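Local coordinates for probable starch synthase 4, chloroplastic/amyloplastic (Arabidopsis thaliana, PDB 6GNE), which is a plastid enzyme of the starch synthase family, with two Rossmann-like domains in the GT-B fold, and binds ADP and a glycan between them, at residues A16-A20 against V31-L35; I260-I264 against C399-M404; T266-N270 against S380-Y384. One frame throughout, in Å; residues are numbered along the deposited sequence.

From the N terminus, contact 1 comes first: it closes a short loop, ten residues lying between its segments, where strand 11-15 leads into helix 27-41 inside the N-terminal Rossmann-like domain. Contact 2 opens much later, after strand 257-259 of that domain's sheet, and closes at the turn leading into helix 402-408 of the C-terminal domain. Contact 3 is nested within it, from 266-270 to helix 377-386. Contacts 2 and 3 therefore tie the segment that leaves the first domain to two helices of the second, and both touch ADP. Val31 of contact 1 packs on Asn262 and Leu401 of contact 2, while Ile264 meets Trp269 and Thr402 meets Tyr384 between contacts 2 and 3.

Contact 1. Residues A16-A20 against V31-L35; sequences AAEMA and VVAGL
Val32 and Ala33 of helix 27-41 pack against Ala16, Glu18, Met19 and Ala20 in the first beta-alpha unit of the N-terminal Rossmann-like domain, where the chain leaves strand 11-15 and turns back into the helix. Val32 points into the loop and uses both branches: CG2 lies 3.9 Å from Ala16 CB, and CG1 lies 4.1 Å from Met19 CG. Between them, Val32 CB comes within 3.6 Å of the backbone Glu18 O, a van der Waals approach to a carbonyl. Met19 has CG anti to its backbone N (chi1 -171°) and an extended chain beyond, which crosses Val32 at about a right angle and carries Met19 CE to 4.0 Å from Ala33 CB. Ala20 meets that same Ala33 CB with its carbonyl O and, more loosely, with its own CB (4.4 Å).

A second shell sets the loop in place. Leu92 and Val94 of strand 92-100 touch Met19, His145 touches both Ala16 and Val32, and Ala20 is joined to Gly29 by backbone hydrogen bonding. The side chain of Glu18 comes to about 4 Å from AC1. Both carboxylate oxygens of Glu18 are held: OE2 bonds to Tyr112 OH, and OE1 accepts from Val25 N and Gly26 N of the glycine-rich turn.

Contact 2. Residues I260-I264 against C399-M404; sequences ILNGI and CGLTQM. With AC1 (4,6-dideoxy-4-{[(1S,4R,5S,6S)-4,5,6-trihydroxy-3-(hydroxymethyl)cyclohex-2-en-1-yl]amino}-alpha-D-glucopyranose), chain C; ADP (adenosine-5'-diphosphate), chain F.
Asn262 and Cys399 meet in the cleft between the two Rossmann-like domains of the GT-B fold, the first from the N-terminal side and the second from the turn before helix 402-408. The sulfur of Cys399 is swung away from its own N (chi1 -177°), which lays SG 3.6 Å from Asn262 CB. The CD2 branch of Leu401 reaches the same atom, 3.7 Å from Asn262 CB. Sulfur and methyl sit side by side against Asn262 CB, while OD1 turns to the bound group: AC1 O6B donates to Asn262 OD1 over 2.7 Å.

Met404 runs as an extended chain along the loop, its CE beside Asn262 O. Leu261 crosses it obliquely, CD1 lying 3.9 Å from Met404 CE and also touching Cys399 SG. Nearer the helix backbone, Ile264 CG2 packs 3.9 Å from Met404 CB.

The backbone N-H groups of the same turn serve the ligands. Cys399 N donates to AC1 O3B (3.1 Å, 171° at the hydrogen), and Gly400 N donates to AC1 O4 at 2.9 Å. One residue on, Leu401 N reaches the alpha-phosphate, bonding ADP O1A at 2.8 Å in a nearly straight line (177°).

Contact 3. Residues T266-N270 against S380-Y384; sequences TDSWN and SHTIY. With ADP (adenosine-5'-diphosphate), chain F.
An aromatic cluster beside the ribose end of the ADP pocket joins Trp269, in the loop that follows strand 257-259, to His381 and Tyr384 of helix 377-386. Its central element is an offset stack between the six-membered ring of Trp269 and the His381 imidazole: the planes are inclined by only 9°, and the ring centroids are 4.2 Å apart. The overlap is partial. Trp269 CZ3 lies over the imidazole face toward its rim, and CH2 sits 3.4 Å from His381 NE2, so the benzo end of the indole, rather than its pyrrole end, makes the stack.

The imidazole has further partners. Its ND1 is hydrogen-bonded to Asp274 OD2, which would favour one rotation of the ring, and Phe276 meets it at an inclined angle. The carbonyl Ser268 O approaches the imidazole edge, with 4.2 Å between Ser268 O and His381 CE1. At the rim of the indole lies Ser380 OG, itself bonded to Glu377 O.

Tyr384 comes one helical turn after Ser380, its N bonded to Ser380 O. Its ring stands at 85° to the indole, in an oblique approach with Tyr384 CD2 3.9 Å from Trp269 CZ3. With CG set opposite the carbonyl carbon (chi1 -71°), the ring is carried past Trp269 CZ3 to the ribose, where Tyr384 OH shares a hydrogen bond of 2.7 Å with ADP O2'. That ribose oxygen lies in the plane of the phenol, at its edge. Ser380 CB lies 4.0 Å from ADP C2, so the same turn meets adenine as well as ribose.

From helix 402-408, Arg408 NE bonds the backbone Trp269 O, and Ile405 touches both Trp269 and Tyr384. Helix side chains of the C-terminal Rossmann-like domain beside base and ribose are typical of the nucleotide site in GT-B glycosyltransferases.

Contact 1. Residues A16-A20 against V31-L35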
loop_
_atom_site.group_PDB
_atom_site.type_symbol
_atom_site.label_atom_id
_atom_site.label_comp_id
_atom_site.label_asym_id
_atom_site.label_seq_id
_atom_site.Cartn_x
_atom_site.Cartn_y
_atom_site.Cartn_z
ATOM N N ALA A 16 -6.040 11.484 1.399
ATOM C CA ALA A 16 -6.097 10.084 1.004
ATOM C C ALA A 16 -7.277 9.392 1.624
ATOM O O ALA A 16 -7.862 9.897 2.594
ATOM C CB ALA A 16 -4.812 9.390 1.429
ATOM N N ALA A 17 -7.590 8.218 1.098
ATOM C CA ALA A 17 -8.670 7.393 1.644
ATOM C C ALA A 17 -8.224 6.474 2.766
ATOM O O ALA A 17 -9.071 5.899 3.429
ATOM C CB ALA A 17 -9.325 6.582 0.529
ATOM N N GLU A 18 -6.916 6.346 2.978
ATOM C CA GLU A 18 -6.352 5.493 4.035
ATOM C C GLU A 18 -5.160 6.110 4.745
ATOM O O GLU A 18 -4.406 6.908 4.178
ATOM C CB GLU A 18 -5.827 4.171 3.451
ATOM C CG GLU A 18 -6.848 3.248 2.830
ATOM C CD GLU A 18 -6.155 2.037 2.188
ATOM O OE1 GLU A 18 -5.419 1.288 2.889
ATOM O OE2 GLU A 18 -6.345 1.833 0.973
ATOM N N MET A 19 -4.992 5.679 5.988
ATOM C CA MET A 19 -3.780 5.892 6.749
ATOM C C MET A 19 -3.675 4.804 7.819
ATOM O O MET A 19 -4.586 4.604 8.631
ATOM C CB MET A 19 -3.795 7.253 7.421
ATOM C CG MET A 19 -2.447 7.635 8.052
ATOM S SD MET A 19 -2.588 9.008 9.190
ATOM C CE MET A 19 -1.027 8.867 10.022
ATOM N N ALA A 20 -2.549 4.118 7.816
ATOM C CA ALA A 20 -2.285 3.085 8.800
ATOM C C ALA A 20 -1.971 3.748 10.140
ATOM O O ALA A 20 -1.217 4.731 10.156
ATOM C CB ALA A 20 -1.124 2.215 8.338
ATOM N N VAL A 31 1.811 3.481 3.395
ATOM C CA VAL A 31 2.634 4.485 2.758
ATOM C C VAL A 31 2.307 5.899 3.228
ATOM O O VAL A 31 3.219 6.691 3.501
ATOM C CB VAL A 31 2.544 4.364 1.217
ATOM C CG1 VAL A 31 3.205 5.567 0.515
ATOM C CG2 VAL A 31 3.200 3.035 0.779
ATOM N N VAL A 32 1.022 6.206 3.345
ATOM C CA VAL A 32 0.620 7.552 3.743
ATOM C C VAL A 32 1.223 7.860 5.105
ATOM O O VAL A 32 1.821 8.908 5.262
ATOM C CB VAL A 32 -0.912 7.749 3.729
ATOM C CG1 VAL A 32 -1.320 9.057 4.387
ATOM C CG2 VAL A 32 -1.389 7.721 2.287
ATOM N N ALA A 33 1.102 6.938 6.058
ATOM C CA ALA A 33 1.688 7.105 7.400
ATOM C C ALA A 33 3.230 7.139 7.372
ATOM O O ALA A 33 3.868 8.004 7.981
ATOM C CB ALA A 33 1.199 6.007 8.333
ATOM N N GLY A 34 3.814 6.211 6.635
ATOM C CA GLY A 34 5.252 6.061 6.622
ATOM C C GLY A 34 5.992 7.233 5.992
ATOM O O GLY A 34 6.955 7.740 6.576
ATOM N N LEU A 35 5.535 7.649 4.813
ATOM C CA LEU A 35 6.063 8.844 4.163
ATOM C C LEU A 35 5.744 10.097 4.967
ATOM O O LEU A 35 6.599 10.969 5.090
ATOM C CB LEU A 35 5.502 9.003 2.746
ATOM C CG LEU A 35 5.942 10.240 1.959
ATOM C CD1 LEU A 35 7.464 10.327 1.852
ATOM C CD2 LEU A 35 5.319 10.162 0.581
#

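Contact 2. Residues I260-I264 against C399-M404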
loop_
_atom_site.group_PDB
_atom_site.type_symbol
_atom_site.label_atom_id
_atom_site.label_comp_id
_atom_site.label_asym_id
_atom_site.label_seq_id
_atom_site.Cartn_x
_atom_site.Cartn_y
_atom_site.Cartn_z
ATOM N N ILE A 260 9.300 5.858 -7.501
ATOM C CA ILE A 260 10.108 5.904 -6.284
ATOM C C ILE A 260 9.682 4.739 -5.397
ATOM O O ILE A 260 8.510 4.659 -4.981
ATOM C CB ILE A 260 9.882 7.209 -5.491
ATOM C CG1 ILE A 260 10.370 8.428 -6.272
ATOM C CG2 ILE A 260 10.594 7.155 -4.140
ATOM C CD1 ILE A 260 9.880 9.754 -5.679
ATOM N N LEU A 261 10.650 3.880 -5.085
ATOM C CA LEU A 261 10.408 2.681 -4.280
ATOM C C LEU A 261 9.936 3.066 -2.894
ATOM O O LEU A 261 10.620 3.821 -2.202
ATOM C CB LEU A 261 11.678 1.824 -4.172
ATOM C CG LEU A 261 11.512 0.398 -3.629
ATOM C CD1 LEU A 261 10.601 -0.492 -4.494
ATOM C CD2 LEU A 261 12.900 -0.213 -3.465
ATOM N N ASN A 262 8.758 2.570 -2.504
ATOM C CA ASN A 262 8.267 2.774 -1.136
ATOM C C ASN A 262 9.323 2.271 -0.110
ATOM O O ASN A 262 10.034 1.279 -0.359
ATOM C CB ASN A 262 6.977 1.996 -0.876
ATOM C CG ASN A 262 5.785 2.498 -1.654
ATOM O OD1 ASN A 262 4.847 1.724 -1.890
ATOM N ND2 ASN A 262 5.757 3.788 -1.987
ATOM N N GLY A 263 9.454 2.980 1.003
ATOM C CA GLY A 263 9.969 2.378 2.223
ATOM C C GLY A 263 8.851 1.770 3.065
ATOM O O GLY A 263 7.691 1.706 2.654
ATOM N N ILE A 264 9.235 1.290 4.244
ATOM C CA ILE A 264 8.305 0.892 5.308
ATOM C C ILE A 264 8.695 1.641 6.573
ATOM O O ILE A 264 9.863 2.067 6.752
ATOM C CB ILE A 264 8.297 -0.637 5.584
ATOM C CG1 ILE A 264 9.662 -1.150 6.041
ATOM C CG2 ILE A 264 7.872 -1.406 4.338
ATOM C CD1 ILE A 264 9.638 -2.584 6.513
ATOM N N CYS A 399 4.516 -2.024 -6.038
ATOM C CA CYS A 399 5.648 -2.048 -5.135
ATOM C C CYS A 399 5.683 -3.325 -4.295
ATOM O O CYS A 399 6.589 -4.146 -4.427
ATOM C CB CYS A 399 5.679 -0.840 -4.238
ATOM S SG CYS A 399 7.141 -0.810 -3.159
ATOM N N GLY A 400 4.706 -3.473 -3.421
ATOM C CA GLY A 400 4.725 -4.515 -2.420
ATOM C C GLY A 400 5.563 -4.088 -1.223
ATOM O O GLY A 400 6.695 -3.608 -1.358
ATOM N N LEU A 401 4.974 -4.244 -0.049
ATOM C CA LEU A 401 5.608 -3.945 1.219
ATOM C C LEU A 401 5.918 -5.202 2.032
ATOM O O LEU A 401 6.856 -5.211 2.856
ATOM C CB LEU A 401 4.695 -3.036 2.023
ATOM C CG LEU A 401 4.270 -1.729 1.366
ATOM C CD1 LEU A 401 3.440 -0.922 2.358
ATOM C CD2 LEU A 401 5.460 -0.911 0.908
ATOM N N THR A 402 5.144 -6.267 1.808
ATOM C CA THR A 402 5.264 -7.463 2.629
ATOM C C THR A 402 6.647 -8.131 2.525
ATOM O O THR A 402 7.149 -8.677 3.508
ATOM C CB THR A 402 4.191 -8.459 2.269
ATOM O OG1 THR A 402 4.321 -8.812 0.881
ATOM C CG2 THR A 402 2.777 -7.885 2.580
ATOM N N GLN A 403 7.263 -8.056 1.348
ATOM C CA GLN A 403 8.625 -8.568 1.190
ATOM C C GLN A 403 9.651 -7.752 1.997
ATOM O O GLN A 403 10.635 -8.294 2.485
ATOM C CB GLN A 403 9.042 -8.638 -0.294
ATOM C CG GLN A 403 9.569 -7.353 -0.969
ATOM C CD GLN A 403 8.471 -6.445 -1.474
ATOM O OE1 GLN A 403 7.286 -6.583 -1.105
ATOM N NE2 GLN A 403 8.845 -5.512 -2.344
ATOM N N MET A 404 9.415 -6.448 2.125
ATOM C CA MET A 404 10.277 -5.593 2.918
ATOM C C MET A 404 10.084 -5.887 4.413
ATOM O O MET A 404 11.078 -6.029 5.153
ATOM C CB MET A 404 10.010 -4.127 2.626
ATOM C CG MET A 404 10.213 -3.742 1.164
ATOM S SD MET A 404 10.043 -1.990 0.840
ATOM C CE MET A 404 9.922 -1.951 -0.930
HETATM C C1 AC1 C . -6.427 0.204 -3.038
HETATM O O2 AC1 C . -5.909 1.890 -4.704
HETATM C C2 AC1 C . -5.328 1.043 -3.699
HETATM C C4A AC1 C . 1.712 -1.112 -3.446
HETATM C C3 AC1 C . -4.199 0.158 -4.251
HETATM O O3 AC1 C . -3.202 1.032 -4.786
HETATM C C4 AC1 C . -3.650 -0.742 -3.140
HETATM N N4A AC1 C . -2.506 -1.584 -3.534
HETATM C C5 AC1 C . -4.839 -1.570 -2.644
HETATM O O5 AC1 C . -5.835 -0.700 -2.104
HETATM C C6 AC1 C . -4.483 -2.528 -1.520
HETATM C C1B AC1 C . -1.208 -1.063 -3.985
HETATM C C2B AC1 C . -0.285 -2.130 -4.628
HETATM O O2B AC1 C . -0.949 -3.382 -4.887
HETATM C C3B AC1 C . 1.007 -2.394 -3.862
HETATM O O3B AC1 C . 1.893 -3.041 -4.771
HETATM O O4 AC1 C . 2.854 -1.445 -2.655
HETATM C C5B AC1 C . 0.786 -0.183 -2.719
HETATM C C7B AC1 C . -0.535 -0.212 -2.925
HETATM C C6B AC1 C . 1.355 0.853 -1.778
HETATM O O6B AC1 C . 2.187 1.779 -2.487
HETATM P PB ADP F . -1.355 -4.406 -1.342
HETATM O O1B ADP F . -1.265 -2.913 -1.219
HETATM O O2B ADP F . -2.268 -5.105 -0.377
HETATM O O3B ADP F . -1.644 -4.815 -2.768
HETATM P PA ADP F . 1.258 -4.268 -0.128
HETATM O O1A ADP F . 2.346 -5.293 0.023
HETATM O O2A ADP F . 1.696 -2.960 -0.732
HETATM O O3A ADP F . 0.103 -4.986 -0.990
HETATM O "O5'" ADP F . 0.569 -3.935 1.284
HETATM C "C5'" ADP F . -0.028 -4.945 2.099
HETATM C "C4'" ADP F . -0.156 -4.563 3.585
HETATM O "O4'" ADP F . -1.359 -5.125 4.129
HETATM C "C3'" ADP F . 0.946 -5.140 4.450
HETATM O "O3'" ADP F . 1.101 -4.316 5.593
HETATM C "C2'" ADP F . 0.395 -6.472 4.886
HETATM O "O2'" ADP F . 0.983 -6.948 6.083
HETATM C "C1'" ADP F . -1.049 -6.125 5.099
HETATM N N9 ADP F . -1.975 -7.262 4.901
HETATM C C8 ADP F . -2.396 -7.771 3.737
HETATM N N7 ADP F . -3.279 -8.773 3.951
HETATM C C5 ADP F . -3.435 -8.914 5.276
HETATM C C6 ADP F . -4.219 -9.797 6.196
HETATM N N6 ADP F . -5.027 -10.763 5.691
HETATM N N1 ADP F . -4.078 -9.590 7.536
HETATM C C2 ADP F . -3.245 -8.631 8.016
HETATM N N3 ADP F . -2.514 -7.818 7.236
HETATM C C4 ADP F . -2.566 -7.913 5.892
#

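Contact 3. Residues T266-N270 against S380-Y384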
loop_
_atom_site.group_PDB
_atom_site.type_symbol
_atom_site.label_atom_id
_atom_site.label_comp_id
_atom_site.label_asym_id
_atom_site.label_seq_id
_atom_site.Cartn_x
_atom_site.Cartn_y
_atom_site.Cartn_z
ATOM N N THR A 266 10.018 1.649 9.645
ATOM C CA THR A 266 10.873 0.786 10.443
ATOM C C THR A 266 10.849 1.038 11.977
ATOM O O THR A 266 11.567 0.369 12.700
ATOM C CB THR A 266 12.327 0.789 9.943
ATOM O OG1 THR A 266 12.792 2.129 9.852
ATOM C CG2 THR A 266 12.423 0.139 8.598
ATOM N N ASP A 267 10.035 1.978 12.458
ATOM C CA ASP A 267 9.741 2.110 13.895
ATOM C C ASP A 267 8.568 1.218 14.292
ATOM O O ASP A 267 8.675 0.482 15.256
ATOM C CB ASP A 267 9.487 3.572 14.285
ATOM C CG ASP A 267 10.736 4.428 14.182
ATOM O OD1 ASP A 267 11.833 3.931 14.493
ATOM O OD2 ASP A 267 10.636 5.615 13.793
ATOM N N SER A 268 7.459 1.290 13.548
ATOM C CA SER A 268 6.347 0.312 13.663
ATOM C C SER A 268 6.752 -1.118 13.336
ATOM O O SER A 268 6.439 -2.040 14.078
ATOM C CB SER A 268 5.189 0.691 12.747
ATOM O OG SER A 268 4.402 1.698 13.351
ATOM N N TRP A 269 7.431 -1.312 12.211
ATOM C CA TRP A 269 7.910 -2.642 11.801
ATOM C C TRP A 269 9.345 -2.836 12.271
ATOM O O TRP A 269 10.289 -2.541 11.547
ATOM C CB TRP A 269 7.743 -2.814 10.298
ATOM C CG TRP A 269 6.300 -2.753 9.885
ATOM C CD1 TRP A 269 5.644 -1.692 9.312
ATOM C CD2 TRP A 269 5.331 -3.780 10.034
ATOM N NE1 TRP A 269 4.323 -2.008 9.087
ATOM C CE2 TRP A 269 4.106 -3.279 9.542
ATOM C CE3 TRP A 269 5.368 -5.068 10.565
ATOM C CZ2 TRP A 269 2.943 -4.040 9.548
ATOM C CZ3 TRP A 269 4.222 -5.817 10.569
ATOM C CH2 TRP A 269 3.026 -5.313 10.063
ATOM N N ASN A 270 9.492 -3.284 13.515
ATOM C CA ASN A 270 10.803 -3.471 14.134
ATOM C C ASN A 270 10.738 -4.637 15.110
ATOM O O ASN A 270 10.105 -4.510 16.158
ATOM C CB ASN A 270 11.227 -2.205 14.891
ATOM C CG ASN A 270 12.631 -2.301 15.492
ATOM O OD1 ASN A 270 13.284 -3.349 15.495
ATOM N ND2 ASN A 270 13.087 -1.199 16.021
ATOM N N SER A 380 -0.441 -11.044 11.716
ATOM C CA SER A 380 0.578 -10.754 10.707
ATOM C C SER A 380 1.943 -10.503 11.315
ATOM O O SER A 380 2.934 -11.065 10.861
ATOM C CB SER A 380 0.173 -9.610 9.771
ATOM O OG SER A 380 0.219 -8.368 10.392
ATOM N N HIS A 381 2.002 -9.696 12.369
ATOM C CA HIS A 381 3.262 -9.513 13.089
ATOM C C HIS A 381 3.919 -10.837 13.461
ATOM O O HIS A 381 5.069 -11.050 13.115
ATOM C CB HIS A 381 3.095 -8.614 14.306
ATOM C CG HIS A 381 2.943 -7.159 13.973
ATOM N ND1 HIS A 381 3.996 -6.278 14.004
ATOM C CD2 HIS A 381 1.862 -6.438 13.590
ATOM C CE1 HIS A 381 3.569 -5.078 13.665
ATOM N NE2 HIS A 381 2.280 -5.147 13.403
ATOM N N THR A 382 3.197 -11.727 14.138
ATOM C CA THR A 382 3.784 -12.999 14.604
ATOM C C THR A 382 4.143 -13.916 13.432
ATOM O O THR A 382 5.089 -14.697 13.531
ATOM C CB THR A 382 2.877 -13.751 15.619
ATOM O OG1 THR A 382 1.556 -13.914 15.082
ATOM C CG2 THR A 382 2.733 -12.978 16.934
ATOM N N ILE A 383 3.423 -13.810 12.307
ATOM C CA ILE A 383 3.738 -14.618 11.114
ATOM C C ILE A 383 5.013 -14.184 10.444
ATOM O O ILE A 383 5.824 -15.039 10.077
ATOM C CB ILE A 383 2.563 -14.705 10.115
ATOM C CG1 ILE A 383 1.470 -15.604 10.692
ATOM C CG2 ILE A 383 3.023 -15.270 8.780
ATOM C CD1 ILE A 383 0.154 -15.528 9.948
ATOM N N TYR A 384 5.202 -12.883 10.272
ATOM C CA TYR A 384 6.484 -12.363 9.748
ATOM C C TYR A 384 7.626 -12.838 10.672
ATOM O O TYR A 384 8.634 -13.364 10.202
ATOM C CB TYR A 384 6.503 -10.835 9.670
ATOM C CG TYR A 384 5.637 -10.197 8.592
ATOM C CD1 TYR A 384 5.871 -10.439 7.228
ATOM C CD2 TYR A 384 4.616 -9.300 8.926
ATOM C CE1 TYR A 384 5.098 -9.841 6.234
ATOM C CE2 TYR A 384 3.822 -8.692 7.932
ATOM C CZ TYR A 384 4.065 -8.956 6.584
ATOM O OH TYR A 384 3.288 -8.338 5.628
HETATM P PB ADP F . -1.355 -4.406 -1.342
HETATM O O1B ADP F . -1.265 -2.913 -1.219
HETATM O O2B ADP F . -2.268 -5.105 -0.377
HETATM O O3B ADP F . -1.644 -4.815 -2.768
HETATM P PA ADP F . 1.258 -4.268 -0.128
HETATM O O1A ADP F . 2.346 -5.293 0.023
HETATM O O2A ADP F . 1.696 -2.960 -0.732
HETATM O O3A ADP F . 0.103 -4.986 -0.990
HETATM O "O5'" ADP F . 0.569 -3.935 1.284
HETATM C "C5'" ADP F . -0.028 -4.945 2.099
HETATM C "C4'" ADP F . -0.156 -4.563 3.585
HETATM O "O4'" ADP F . -1.359 -5.125 4.129
HETATM C "C3'" ADP F . 0.946 -5.140 4.450
HETATM O "O3'" ADP F . 1.101 -4.316 5.593
HETATM C "C2'" ADP F . 0.395 -6.472 4.886
HETATM O "O2'" ADP F . 0.983 -6.948 6.083
HETATM C "C1'" ADP F . -1.049 -6.125 5.099
HETATM N N9 ADP F . -1.975 -7.262 4.901
HETATM C C8 ADP F . -2.396 -7.771 3.737
HETATM N N7 ADP F . -3.279 -8.773 3.951
HETATM C C5 ADP F . -3.435 -8.914 5.276
HETATM C C6 ADP F . -4.219 -9.797 6.196
HETATM N N6 ADP F . -5.027 -10.763 5.691
HETATM N N1 ADP F . -4.078 -9.590 7.536
HETATM C C2 ADP F . -3.245 -8.631 8.016
HETATM N N3 ADP F . -2.514 -7.818 7.236
HETATM C C4 ADP F . -2.566 -7.913 5.892
#